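Local coordinates for protein enoyl-CoA hydratase/carnithine racemase (Magnetospirillum magneticum, PDB 4NEK) that probably acts as an enoyl-CoA isomerase of the crotonase family, moving an acyl-chain double bond from position 3 to position 2, at residues K41-D46 with G89-V94; G12-R17 with N49-L54; S2-S7 with I28-A33; A97-A102 with E180-T185. One frame throughout, in Å; residues are numbered along the deposited sequence.

From the N terminus, residues 2-7 start the edge strand and meet residues 28-33 across 20 intervening residues, which closes contact 3. Inside that loop, residues 12-17 open contact 2, so the two contacts cross. Contact 2 closes at residues 49-54 as the parallel pair of a beta-alpha-beta unit. Before it does, the end of the same unit's helix opens contact 1 at residues 41-46, so contacts 1 and 2 also cross. Contact 1 closes at residues 89-94, which run into the next strand, 94-98. Contact 4 follows in series, with 77 residues between its segments. It brings helix 179-194 to strand 94-98. R17 of contact 2 salt-bridges E183 of contact 4.

Contact 1 of 4, residues K41-D46 with G89-V94; sequences KGEADD and GARKPV
The ammonium of K92 is gripped by three backbone oxygens. K92 NZ donates to G42 O at 2.9 Å and, weakly, to E43 O at 3.4 Å; the third acceptor is V48 O, just beyond the helix. D45 O lies 2.8 Å from K92 NZ, but at an angle too poor for a bond. The K92 chain runs extended beyond CG, so NZ reaches the carbonyls that end helix 29-44. The positive charge is probably stabilised there by the helix dipole. This helix is the crossover helix of a beta-alpha-beta unit in the crotonase fold, and residues 89-94 lead into the strand added next to that unit. E43 makes the return link. CG stands anti to the carbonyl carbon (chi1 -79°) and the chain bends at chi2 (-80°), which turns the carboxylate onto the backbone of the loop. E43 OE1 accepts from R91 N at 2.9 Å, nearly straight at 170°, with the donor above the carboxylate plane. E43 OE2 accepts from K92 N at 3.0 Å through its syn lone pair. Two successive amides are thus held by one carboxylate. An alanine in place of E43 removes both acceptors and would probably loosen the loop against the helix. Just past the helix, D45 OD2 salt-bridges K41 NZ at 3.0 Å, while D45 OD1 accepts from D47 N.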
loop_
_atom_site.group_PDB
_atom_site.type_symbol
_atom_site.label_atom_id
_atom_site.label_comp_id
_atom_site.label_asym_id
_atom_site.label_seq_id
_atom_site.Cartn_x
_atom_site.Cartn_y
_atom_site.Cartn_z
ATOM N N LYS C 41 -21.756 -11.767 -32.217
ATOM C CA LYS C 41 -20.955 -12.113 -33.366
ATOM C C LYS C 41 -19.595 -12.695 -32.938
ATOM O O LYS C 41 -19.191 -13.768 -33.394
ATOM C CB LYS C 41 -20.811 -10.888 -34.261
ATOM C CG LYS C 41 -19.592 -10.985 -35.158
ATOM C CD LYS C 41 -19.139 -9.706 -35.885
ATOM C CE LYS C 41 -17.602 -9.546 -35.989
ATOM N NZ LYS C 41 -16.814 -10.794 -36.241
ATOM N N GLY C 42 -18.904 -11.999 -32.034
ATOM C CA GLY C 42 -17.593 -12.421 -31.614
ATOM C C GLY C 42 -17.647 -13.772 -30.956
ATOM O O GLY C 42 -16.782 -14.604 -31.160
ATOM N N GLU C 43 -18.669 -14.010 -30.162
ATOM C CA GLU C 43 -18.789 -15.293 -29.457
ATOM C C GLU C 43 -18.933 -16.454 -30.412
ATOM O O GLU C 43 -18.407 -17.518 -30.130
ATOM C CB GLU C 43 -19.952 -15.288 -28.472
ATOM C CG GLU C 43 -19.626 -14.569 -27.165
ATOM C CD GLU C 43 -18.821 -15.435 -26.197
ATOM O OE1 GLU C 43 -19.397 -16.374 -25.580
ATOM O OE2 GLU C 43 -17.611 -15.177 -26.037
ATOM N N ALA C 44 -19.593 -16.222 -31.547
ATOM C CA ALA C 44 -19.806 -17.250 -32.582
ATOM C C ALA C 44 -18.704 -17.316 -33.635
ATOM O O ALA C 44 -18.557 -18.324 -34.299
ATOM C CB ALA C 44 -21.122 -17.009 -33.273
ATOM N N ASP C 45 -17.884 -16.277 -33.737
ATOM C CA ASP C 45 -16.849 -16.223 -34.769
ATOM C C ASP C 45 -15.587 -16.980 -34.384
ATOM O O ASP C 45 -14.860 -16.637 -33.432
ATOM C CB ASP C 45 -16.504 -14.762 -35.040
ATOM C CG ASP C 45 -15.531 -14.566 -36.208
ATOM O OD1 ASP C 45 -14.940 -15.566 -36.706
ATOM O OD2 ASP C 45 -15.353 -13.375 -36.602
ATOM N N ASP C 46 -15.281 -17.976 -35.177
ATOM C CA ASP C 46 -14.114 -18.776 -34.973
ATOM C C ASP C 46 -12.787 -18.025 -35.154
ATOM O O ASP C 46 -11.767 -18.464 -34.670
ATOM C CB ASP C 46 -14.176 -19.938 -35.926
ATOM C CG ASP C 46 -13.143 -21.008 -35.602
ATOM O OD1 ASP C 46 -12.274 -20.925 -34.733
ATOM O OD2 ASP C 46 -13.143 -21.971 -36.293
ATOM N N GLY C 89 -22.057 -13.285 -19.484
ATOM C CA GLY C 89 -22.032 -14.669 -19.952
ATOM C C GLY C 89 -21.007 -14.980 -21.045
ATOM O O GLY C 89 -20.933 -16.119 -21.520
ATOM N N ALA C 90 -20.196 -14.010 -21.457
ATOM C CA ALA C 90 -19.248 -14.275 -22.541
ATOM C C ALA C 90 -18.249 -15.337 -22.168
ATOM O O ALA C 90 -17.593 -15.240 -21.129
ATOM C CB ALA C 90 -18.518 -13.011 -22.939
ATOM N N ARG C 91 -18.119 -16.344 -23.021
ATOM C CA ARG C 91 -17.199 -17.457 -22.775
ATOM C C ARG C 91 -15.764 -17.062 -23.075
ATOM O O ARG C 91 -14.826 -17.521 -22.433
ATOM C CB ARG C 91 -17.627 -18.671 -23.596
ATOM C CG ARG C 91 -19.023 -19.200 -23.236
ATOM C CD ARG C 91 -19.042 -20.219 -22.077
ATOM N NE ARG C 91 -18.097 -21.356 -22.201
ATOM C CZ ARG C 91 -18.103 -22.494 -21.484
ATOM N NH1 ARG C 91 -17.159 -23.403 -21.709
ATOM N NH2 ARG C 91 -19.030 -22.751 -20.559
ATOM N N LYS C 92 -15.581 -16.197 -24.044
ATOM C CA LYS C 92 -14.248 -15.739 -24.400
ATOM C C LYS C 92 -13.805 -14.577 -23.514
ATOM O O LYS C 92 -14.611 -13.874 -22.953
ATOM C CB LYS C 92 -14.183 -15.323 -25.877
ATOM C CG LYS C 92 -14.556 -16.443 -26.826
ATOM C CD LYS C 92 -14.544 -16.037 -28.319
ATOM C CE LYS C 92 -15.044 -17.191 -29.179
ATOM N NZ LYS C 92 -15.072 -16.872 -30.613
ATOM N N PRO C 93 -12.514 -14.385 -23.407
ATOM C CA PRO C 93 -11.977 -13.346 -22.556
ATOM C C PRO C 93 -12.275 -11.965 -23.055
ATOM O O PRO C 93 -12.410 -11.755 -24.258
ATOM C CB PRO C 93 -10.455 -13.553 -22.621
ATOM C CG PRO C 93 -10.255 -14.923 -23.166
ATOM C CD PRO C 93 -11.456 -15.219 -24.013
ATOM N N VAL C 94 -12.323 -11.035 -22.109
ATOM C CA VAL C 94 -12.709 -9.661 -22.374
ATOM C C VAL C 94 -11.730 -8.735 -21.653
ATOM O O VAL C 94 -11.528 -8.842 -20.466
ATOM C CB VAL C 94 -14.114 -9.405 -21.834
ATOM C CG1 VAL C 94 -14.533 -7.975 -22.071
ATOM C CG2 VAL C 94 -15.126 -10.369 -22.452
#

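Contact 2 of 4, residues G12-R17 with N49-L54; sequences GVQVVR and NVFLIL
Strands 13-17 and 50-54 lie side by side as the parallel pair of a beta-alpha-beta unit, with helix 29-44 as the crossover between them. The axes of these two short segments diverge by 22°. At the start of the pair G12 O takes two amides, N49 N at 2.7 Å and V50 N at 3.1 Å. The ladder then alternates through Q14 N to V50 O, L52 N to Q14 O, V16 N to L52 O and L54 N to V16 O. On the face of V13, V15 and R17 the side chains interlock on the diagonal. V13 CG1, anti to its backbone N, leans past its partner V50 onto L52 CB at 3.9 Å. V15 CG1 leans in the same way onto L54 CD1 at 3.8 Å. That methyl fills the hollow between V15 and R17. The opposite face, under the crossover helix, carries Q14, V16, F51 and I53. There Q14 and F51 point the same way, the amide turned 64° from the ring, and Q14 CB sits 4.0 Å from F51 CD1. V16 CG2 comes to the ring edge at 4.4 Å from F51 CD1. F39 stacks on the F51 ring. The R17 guanidinium also bonds G55 O and salt-bridges E183, so an alanine here removes the group that covers L54 CD1 and the charge facing E183, and would probably loosen this end of the strand pair. The R17 chain bends at chi3, and L54 CD1 rests over one guanidinium face, off centre, 3.5 Å from R17 NH2.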
loop_
_atom_site.group_PDB
_atom_site.type_symbol
_atom_site.label_atom_id
_atom_site.label_comp_id
_atom_site.label_asym_id
_atom_site.label_seq_id
_atom_site.Cartn_x
_atom_site.Cartn_y
_atom_site.Cartn_z
ATOM N N GLY C 12 -7.022 -12.185 -34.114
ATOM C CA GLY C 12 -7.759 -12.933 -33.113
ATOM C C GLY C 12 -8.497 -12.107 -32.054
ATOM O O GLY C 12 -9.096 -12.682 -31.129
ATOM N N VAL C 13 -8.444 -10.778 -32.180
ATOM C CA VAL C 13 -9.003 -9.877 -31.206
ATOM C C VAL C 13 -10.117 -9.091 -31.821
ATOM O O VAL C 13 -9.926 -8.404 -32.809
ATOM C CB VAL C 13 -7.943 -8.871 -30.732
ATOM C CG1 VAL C 13 -8.541 -7.920 -29.727
ATOM C CG2 VAL C 13 -6.761 -9.575 -30.094
ATOM N N GLN C 14 -11.298 -9.151 -31.227
ATOM C CA GLN C 14 -12.386 -8.308 -31.680
ATOM C C GLN C 14 -12.453 -7.016 -30.895
ATOM O O GLN C 14 -12.752 -7.025 -29.721
ATOM C CB GLN C 14 -13.709 -8.985 -31.557
ATOM C CG GLN C 14 -14.755 -8.102 -32.204
ATOM C CD GLN C 14 -16.037 -8.832 -32.517
ATOM O OE1 GLN C 14 -16.025 -9.971 -32.962
ATOM N NE2 GLN C 14 -17.161 -8.179 -32.268
ATOM N N VAL C 15 -12.160 -5.916 -31.566
ATOM C CA VAL C 15 -12.130 -4.629 -30.966
ATOM C C VAL C 15 -13.506 -4.034 -31.071
ATOM O O VAL C 15 -14.118 -4.062 -32.134
ATOM C CB VAL C 15 -11.180 -3.728 -31.720
ATOM C CG1 VAL C 15 -11.159 -2.340 -31.097
ATOM C CG2 VAL C 15 -9.787 -4.311 -31.694
ATOM N N VAL C 16 -14.015 -3.554 -29.955
ATOM C CA VAL C 16 -15.367 -3.014 -29.861
ATOM C C VAL C 16 -15.236 -1.655 -29.192
ATOM O O VAL C 16 -14.837 -1.591 -28.052
ATOM C CB VAL C 16 -16.234 -3.927 -28.990
ATOM C CG1 VAL C 16 -17.616 -3.349 -28.846
ATOM C CG2 VAL C 16 -16.319 -5.329 -29.590
ATOM N N ARG C 17 -15.493 -0.598 -29.930
ATOM C CA ARG C 17 -15.205 0.730 -29.464
ATOM C C ARG C 17 -16.479 1.575 -29.394
ATOM O O ARG C 17 -17.234 1.632 -30.349
ATOM C CB ARG C 17 -14.223 1.425 -30.391
ATOM C CG ARG C 17 -13.882 2.798 -29.846
ATOM C CD ARG C 17 -13.085 3.630 -30.819
ATOM N NE ARG C 17 -11.770 3.105 -31.130
ATOM C CZ ARG C 17 -10.672 3.278 -30.378
ATOM N NH1 ARG C 17 -10.687 3.989 -29.249
ATOM N NH2 ARG C 17 -9.545 2.724 -30.745
ATOM N N ASN C 49 -10.675 -14.827 -30.705
ATOM C CA ASN C 49 -10.295 -15.447 -29.466
ATOM C C ASN C 49 -10.539 -14.591 -28.245
ATOM O O ASN C 49 -10.746 -15.140 -27.167
ATOM C CB ASN C 49 -8.817 -15.766 -29.493
ATOM C CG ASN C 49 -8.488 -16.900 -30.444
ATOM O OD1 ASN C 49 -9.362 -17.508 -31.051
ATOM N ND2 ASN C 49 -7.232 -17.225 -30.517
ATOM N N VAL C 50 -10.530 -13.268 -28.417
ATOM C CA VAL C 50 -10.588 -12.353 -27.303
ATOM C C VAL C 50 -11.318 -11.098 -27.740
ATOM O O VAL C 50 -11.155 -10.678 -28.872
ATOM C CB VAL C 50 -9.156 -11.969 -26.900
ATOM C CG1 VAL C 50 -9.135 -10.956 -25.774
ATOM C CG2 VAL C 50 -8.410 -13.199 -26.462
ATOM N N PHE C 51 -12.028 -10.456 -26.810
ATOM C CA PHE C 51 -12.586 -9.113 -27.015
ATOM C C PHE C 51 -11.755 -8.043 -26.362
ATOM O O PHE C 51 -11.221 -8.231 -25.283
ATOM C CB PHE C 51 -13.955 -9.005 -26.383
ATOM C CG PHE C 51 -15.000 -9.884 -27.021
ATOM C CD1 PHE C 51 -15.732 -9.420 -28.077
ATOM C CD2 PHE C 51 -15.282 -11.139 -26.508
ATOM C CE1 PHE C 51 -16.705 -10.218 -28.660
ATOM C CE2 PHE C 51 -16.255 -11.934 -27.071
ATOM C CZ PHE C 51 -16.954 -11.492 -28.163
ATOM N N LEU C 52 -11.726 -6.894 -27.002
ATOM C CA LEU C 52 -11.135 -5.719 -26.408
ATOM C C LEU C 52 -12.110 -4.539 -26.505
ATOM O O LEU C 52 -12.442 -4.102 -27.582
ATOM C CB LEU C 52 -9.859 -5.373 -27.131
ATOM C CG LEU C 52 -9.258 -4.014 -26.790
ATOM C CD1 LEU C 52 -8.894 -3.975 -25.325
ATOM C CD2 LEU C 52 -8.009 -3.772 -27.593
ATOM N N ILE C 53 -12.552 -4.034 -25.361
ATOM C CA ILE C 53 -13.510 -2.950 -25.318
ATOM C C ILE C 53 -12.850 -1.650 -25.007
ATOM O O ILE C 53 -12.160 -1.546 -24.013
ATOM C CB ILE C 53 -14.504 -3.138 -24.195
ATOM C CG1 ILE C 53 -15.154 -4.488 -24.290
ATOM C CG2 ILE C 53 -15.608 -2.098 -24.246
ATOM C CD1 ILE C 53 -15.820 -4.812 -22.978
ATOM N N LEU C 54 -13.135 -0.661 -25.837
ATOM C CA LEU C 54 -12.500 0.653 -25.769
ATOM C C LEU C 54 -13.537 1.760 -25.793
ATOM O O LEU C 54 -14.666 1.558 -26.234
ATOM C CB LEU C 54 -11.627 0.886 -27.004
ATOM C CG LEU C 54 -10.559 -0.176 -27.219
ATOM C CD1 LEU C 54 -9.766 0.077 -28.502
ATOM C CD2 LEU C 54 -9.618 -0.217 -26.044
#

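Contact 3 of 4, residues S2-S7 with I28-A33; sequences SELVLS and IGEMYA
The chain entering edge strand 5-10 passes the first turn of helix 29-44, with S2 CA 6.8 Å from E30 CA and V5 CA 6.3 Å from M31 CA. I28 holds the N-cap position. Its carbonyl O accepts from both M31 N and Y32 N as the helix starts. L4 is the main bump. L4 CD1 reaches across to I28 CD1 at 3.9 Å and lies 3.7 Å from E30 OE1, while L4 CB touches M31 CG at 3.8 Å. M31 is a selenomethionine. Its chain bends at chi3 (71°), which carries CE to 3.7 Å from L4 O. V5 CG2 rests along the same residue, 4.2 Å from M31 CB. E30 starts from the crowded torsion, CG between the backbone N and the carbonyl carbon (chi1 50°), then extends so that the carboxylate meets S2. E30 OE1 stands tight against S2 CB, at 3.0 Å. E30 also touches a crystal neighbour, so the lattice may influence its pose. The contact thus joins the start of the edge strand to the start of the crossover helix. S2 OG is buried with no partner in the model. The segments meet by van der Waals contact, apolar between L4, V5, I28 and M31, with a carboxylate oxygen against S2 and L4.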
loop_
_atom_site.group_PDB
_atom_site.type_symbol
_atom_site.label_atom_id
_atom_site.label_comp_id
_atom_site.label_asym_id
_atom_site.label_seq_id
_atom_site.Cartn_x
_atom_site.Cartn_y
_atom_site.Cartn_z
ATOM N N SER C 2 -25.752 1.769 -36.167
ATOM C CA SER C 2 -25.146 3.061 -35.737
ATOM C C SER C 2 -23.650 3.133 -35.921
ATOM O O SER C 2 -23.013 2.108 -35.848
ATOM C CB SER C 2 -25.493 3.377 -34.257
ATOM O OG SER C 2 -25.030 2.353 -33.380
ATOM N N GLU C 3 -23.095 4.343 -36.125
ATOM C CA GLU C 3 -21.622 4.569 -36.183
ATOM C C GLU C 3 -21.113 4.962 -34.777
ATOM O O GLU C 3 -19.927 5.282 -34.501
ATOM C CB GLU C 3 -21.261 5.629 -37.245
ATOM C CG GLU C 3 -21.658 5.229 -38.704
ATOM C CD GLU C 3 -23.194 5.181 -38.972
ATOM O OE1 GLU C 3 -23.821 6.246 -39.165
ATOM O OE2 GLU C 3 -23.812 4.071 -39.001
ATOM N N LEU C 4 -22.054 4.856 -33.873
ATOM C CA LEU C 4 -21.822 5.036 -32.479
ATOM C C LEU C 4 -21.086 3.874 -31.811
ATOM O O LEU C 4 -20.597 4.043 -30.718
ATOM C CB LEU C 4 -23.148 5.235 -31.807
ATOM C CG LEU C 4 -23.885 6.510 -32.231
ATOM C CD1 LEU C 4 -25.083 6.708 -31.299
ATOM C CD2 LEU C 4 -23.031 7.752 -32.216
ATOM N N VAL C 5 -20.994 2.725 -32.480
ATOM C CA VAL C 5 -20.210 1.611 -32.000
ATOM C C VAL C 5 -19.422 1.040 -33.163
ATOM O O VAL C 5 -20.011 0.698 -34.154
ATOM C CB VAL C 5 -21.124 0.498 -31.456
ATOM C CG1 VAL C 5 -20.342 -0.781 -31.186
ATOM C CG2 VAL C 5 -21.833 0.960 -30.208
ATOM N N LEU C 6 -18.110 0.912 -33.025
ATOM C CA LEU C 6 -17.249 0.413 -34.090
ATOM C C LEU C 6 -16.724 -0.914 -33.663
ATOM O O LEU C 6 -16.336 -1.085 -32.532
ATOM C CB LEU C 6 -16.061 1.337 -34.308
ATOM C CG LEU C 6 -16.452 2.786 -34.603
ATOM C CD1 LEU C 6 -15.259 3.746 -34.588
ATOM C CD2 LEU C 6 -17.167 2.868 -35.945
ATOM N N SER C 7 -16.690 -1.855 -34.579
ATOM C CA SER C 7 -16.210 -3.156 -34.265
ATOM C C SER C 7 -15.414 -3.703 -35.424
ATOM O O SER C 7 -15.798 -3.541 -36.549
ATOM C CB SER C 7 -17.384 -4.057 -34.002
ATOM O OG SER C 7 -16.912 -5.284 -33.513
ATOM N N ILE C 28 -27.089 5.056 -25.086
ATOM C CA ILE C 28 -28.482 5.021 -25.485
ATOM C C ILE C 28 -28.786 3.622 -26.037
ATOM O O ILE C 28 -27.890 2.800 -26.293
ATOM C CB ILE C 28 -28.779 6.118 -26.540
ATOM C CG1 ILE C 28 -27.853 5.982 -27.749
ATOM C CG2 ILE C 28 -28.584 7.515 -25.951
ATOM C CD1 ILE C 28 -28.156 6.960 -28.884
ATOM N N GLY C 29 -30.058 3.350 -26.267
ATOM C CA GLY C 29 -30.518 2.029 -26.699
ATOM C C GLY C 29 -29.786 1.480 -27.912
ATOM O O GLY C 29 -29.512 0.270 -27.971
ATOM N N GLU C 30 -29.544 2.332 -28.915
ATOM C CA GLU C 30 -28.894 1.843 -30.145
ATOM C C GLU C 30 -27.488 1.364 -29.871
ATOM O O GLU C 30 -27.043 0.458 -30.560
ATOM C CB GLU C 30 -28.844 2.833 -31.327
ATOM C CG GLU C 30 -28.314 4.211 -30.981
ATOM C CD GLU C 30 -28.434 5.224 -32.124
ATOM O OE1 GLU C 30 -27.738 4.974 -33.134
ATOM O OE2 GLU C 30 -29.213 6.246 -32.028
HETATM N N MSE C 31 -26.820 1.932 -28.854
HETATM C CA MSE C 31 -25.453 1.527 -28.529
HETATM C C MSE C 31 -25.474 0.215 -27.812
HETATM O O MSE C 31 -24.780 -0.709 -28.222
HETATM C CB MSE C 31 -24.759 2.566 -27.711
HETATM C CG MSE C 31 -24.606 3.793 -28.561
HETATM SE SE MSE C 31 -23.829 5.281 -27.520
HETATM C CE MSE C 31 -21.987 4.593 -27.340
ATOM N N TYR C 32 -26.355 0.067 -26.839
ATOM C CA TYR C 32 -26.548 -1.223 -26.204
ATOM C C TYR C 32 -26.792 -2.318 -27.203
ATOM O O TYR C 32 -26.289 -3.414 -27.058
ATOM C CB TYR C 32 -27.717 -1.207 -25.213
ATOM C CG TYR C 32 -27.414 -0.471 -23.944
ATOM C CD1 TYR C 32 -26.406 -0.912 -23.085
ATOM C CD2 TYR C 32 -28.112 0.668 -23.595
ATOM C CE1 TYR C 32 -26.123 -0.234 -21.916
ATOM C CE2 TYR C 32 -27.853 1.338 -22.419
ATOM C CZ TYR C 32 -26.853 0.887 -21.590
ATOM O OH TYR C 32 -26.558 1.603 -20.453
ATOM N N ALA C 33 -27.613 -2.039 -28.202
ATOM C CA ALA C 33 -27.986 -3.069 -29.168
ATOM C C ALA C 33 -26.774 -3.421 -30.023
ATOM O O ALA C 33 -26.496 -4.573 -30.255
ATOM C CB ALA C 33 -29.153 -2.597 -30.039
#

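Contact 4 of 4, residues A97-A102 with E180-T185; sequences AVRGAA and EDLEET
L182 has CG anti to its backbone N (chi1 170°), which sends its branches from the helix toward the strand. R99 starts from the crowded position, CG between the backbone N and the carbonyl carbon (chi1 70°), and bends at chi3 (-61°), so its guanidinium returns to the same leucine. L182 CG packs on A97 CB at 3.9 Å. L182 CD2 is pressed against V98 O at 3.4 Å and lies over one face of the R99 guanidinium, 4.1 Å from NH1. One methyl therefore touches both a backbone carbonyl and a charged group. In the crotonase fold these parts are the end of strand 94-98 in the main sheet, the loop just after it, and helix 179-194. The helix sits on the sheet face that carries L54 and R17, opposite the crossover helix 29-44. R99 NH1 and E183 OE2 are 4.3 Å apart, beyond a salt bridge. A water joins them: R99 NH1 donates to it at 2.9 Å, and it donates to E183 OE2 at 2.6 Å. The water lies in the guanidinium plane, at its edge. The stronger partner of E183 is R17, by a salt bridge, so this carboxylate oxygen serves two arginines, one directly and one through water. D181 O accepts both T185 N and T185 OG1, the hydroxyl at 2.6 Å. Farther out, D181 and E180 salt-bridge K192 of a neighbouring subunit.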
loop_
_atom_site.group_PDB
_atom_site.type_symbol
_atom_site.label_atom_id
_atom_site.label_comp_id
_atom_site.label_asym_id
_atom_site.label_seq_id
_atom_site.Cartn_x
_atom_site.Cartn_y
_atom_site.Cartn_z
ATOM N N ALA C 97 -10.090 -1.146 -21.688
ATOM C CA ALA C 97 -9.186 -0.062 -21.433
ATOM C C ALA C 97 -10.037 1.128 -21.153
ATOM O O ALA C 97 -10.777 1.569 -22.023
ATOM C CB ALA C 97 -8.321 0.190 -22.656
ATOM N N VAL C 98 -9.941 1.668 -19.940
ATOM C CA VAL C 98 -10.773 2.764 -19.530
ATOM C C VAL C 98 -9.998 4.023 -19.276
ATOM O O VAL C 98 -8.823 3.973 -18.981
ATOM C CB VAL C 98 -11.563 2.399 -18.276
ATOM C CG1 VAL C 98 -12.287 1.085 -18.482
ATOM C CG2 VAL C 98 -10.676 2.200 -17.079
ATOM N N ARG C 99 -10.679 5.151 -19.343
ATOM C CA ARG C 99 -10.097 6.464 -19.064
ATOM C C ARG C 99 -11.184 7.462 -18.872
ATOM O O ARG C 99 -12.324 7.190 -19.196
ATOM C CB ARG C 99 -9.216 6.930 -20.226
ATOM C CG ARG C 99 -10.028 7.278 -21.459
ATOM C CD ARG C 99 -9.254 7.051 -22.735
ATOM N NE ARG C 99 -8.080 7.888 -22.747
ATOM C CZ ARG C 99 -7.061 7.740 -23.573
ATOM N NH1 ARG C 99 -7.051 6.808 -24.523
ATOM N NH2 ARG C 99 -6.031 8.546 -23.449
ATOM N N GLY C 100 -10.829 8.638 -18.369
ATOM C CA GLY C 100 -11.803 9.695 -18.109
ATOM C C GLY C 100 -12.998 9.179 -17.331
ATOM O O GLY C 100 -12.846 8.499 -16.318
ATOM N N ALA C 101 -14.189 9.437 -17.838
ATOM C CA ALA C 101 -15.396 8.979 -17.168
ATOM C C ALA C 101 -15.627 7.470 -17.293
ATOM O O ALA C 101 -15.547 6.913 -18.381
ATOM C CB ALA C 101 -16.583 9.701 -17.718
ATOM N N ALA C 102 -15.866 6.824 -16.163
ATOM C CA ALA C 102 -16.349 5.451 -16.100
ATOM C C ALA C 102 -17.474 5.415 -15.110
ATOM O O ALA C 102 -17.302 5.108 -13.944
ATOM C CB ALA C 102 -15.251 4.505 -15.681
ATOM N N GLU C 180 -1.424 7.830 -23.431
ATOM C CA GLU C 180 -0.830 7.645 -24.743
ATOM C C GLU C 180 -0.444 6.183 -25.021
ATOM O O GLU C 180 -0.318 5.836 -26.159
ATOM C CB GLU C 180 0.366 8.541 -24.946
ATOM C CG GLU C 180 1.549 8.208 -24.049
ATOM C CD GLU C 180 1.769 9.243 -22.954
ATOM O OE1 GLU C 180 2.976 9.531 -22.702
ATOM O OE2 GLU C 180 0.750 9.752 -22.374
ATOM N N ASP C 181 -0.269 5.331 -24.006
ATOM C CA ASP C 181 0.075 3.918 -24.196
ATOM C C ASP C 181 -1.036 2.961 -23.804
ATOM O O ASP C 181 -0.865 1.731 -23.836
ATOM C CB ASP C 181 1.286 3.564 -23.341
ATOM C CG ASP C 181 2.561 4.323 -23.756
ATOM O OD1 ASP C 181 2.684 4.676 -24.951
ATOM O OD2 ASP C 181 3.415 4.585 -22.878
ATOM N N LEU C 182 -2.189 3.507 -23.443
ATOM C CA LEU C 182 -3.219 2.695 -22.850
ATOM C C LEU C 182 -3.752 1.651 -23.816
ATOM O O LEU C 182 -3.800 0.458 -23.488
ATOM C CB LEU C 182 -4.323 3.593 -22.327
ATOM C CG LEU C 182 -5.599 2.885 -21.881
ATOM C CD1 LEU C 182 -5.377 2.074 -20.622
ATOM C CD2 LEU C 182 -6.711 3.903 -21.627
ATOM N N GLU C 183 -4.135 2.084 -25.006
ATOM C CA GLU C 183 -4.732 1.186 -25.992
ATOM C C GLU C 183 -3.741 0.142 -26.478
ATOM O O GLU C 183 -4.078 -1.046 -26.613
ATOM C CB GLU C 183 -5.306 1.961 -27.160
ATOM C CG GLU C 183 -6.522 2.801 -26.780
ATOM C CD GLU C 183 -7.344 3.349 -27.972
ATOM O OE1 GLU C 183 -7.102 2.901 -29.127
ATOM O OE2 GLU C 183 -8.261 4.212 -27.760
ATOM N N GLU C 184 -2.498 0.562 -26.660
ATOM C CA GLU C 184 -1.460 -0.366 -27.077
ATOM C C GLU C 184 -1.248 -1.457 -26.049
ATOM O O GLU C 184 -1.064 -2.618 -26.360
ATOM C CB GLU C 184 -0.167 0.381 -27.159
ATOM C CG GLU C 184 0.788 -0.256 -28.132
ATOM C CD GLU C 184 2.083 0.545 -28.377
ATOM O OE1 GLU C 184 2.196 1.716 -27.913
ATOM O OE2 GLU C 184 2.988 0.007 -29.079
ATOM N N THR C 185 -1.235 -1.053 -24.789
ATOM C CA THR C 185 -0.974 -1.985 -23.709
ATOM C C THR C 185 -2.140 -2.953 -23.547
ATOM O O THR C 185 -1.939 -4.133 -23.307
ATOM C CB THR C 185 -0.795 -1.216 -22.404
ATOM O OG1 THR C 185 0.268 -0.290 -22.570
ATOM C CG2 THR C 185 -0.436 -2.123 -21.281
HETATM O O HOH W 1 -9.079 5.015 -25.426
#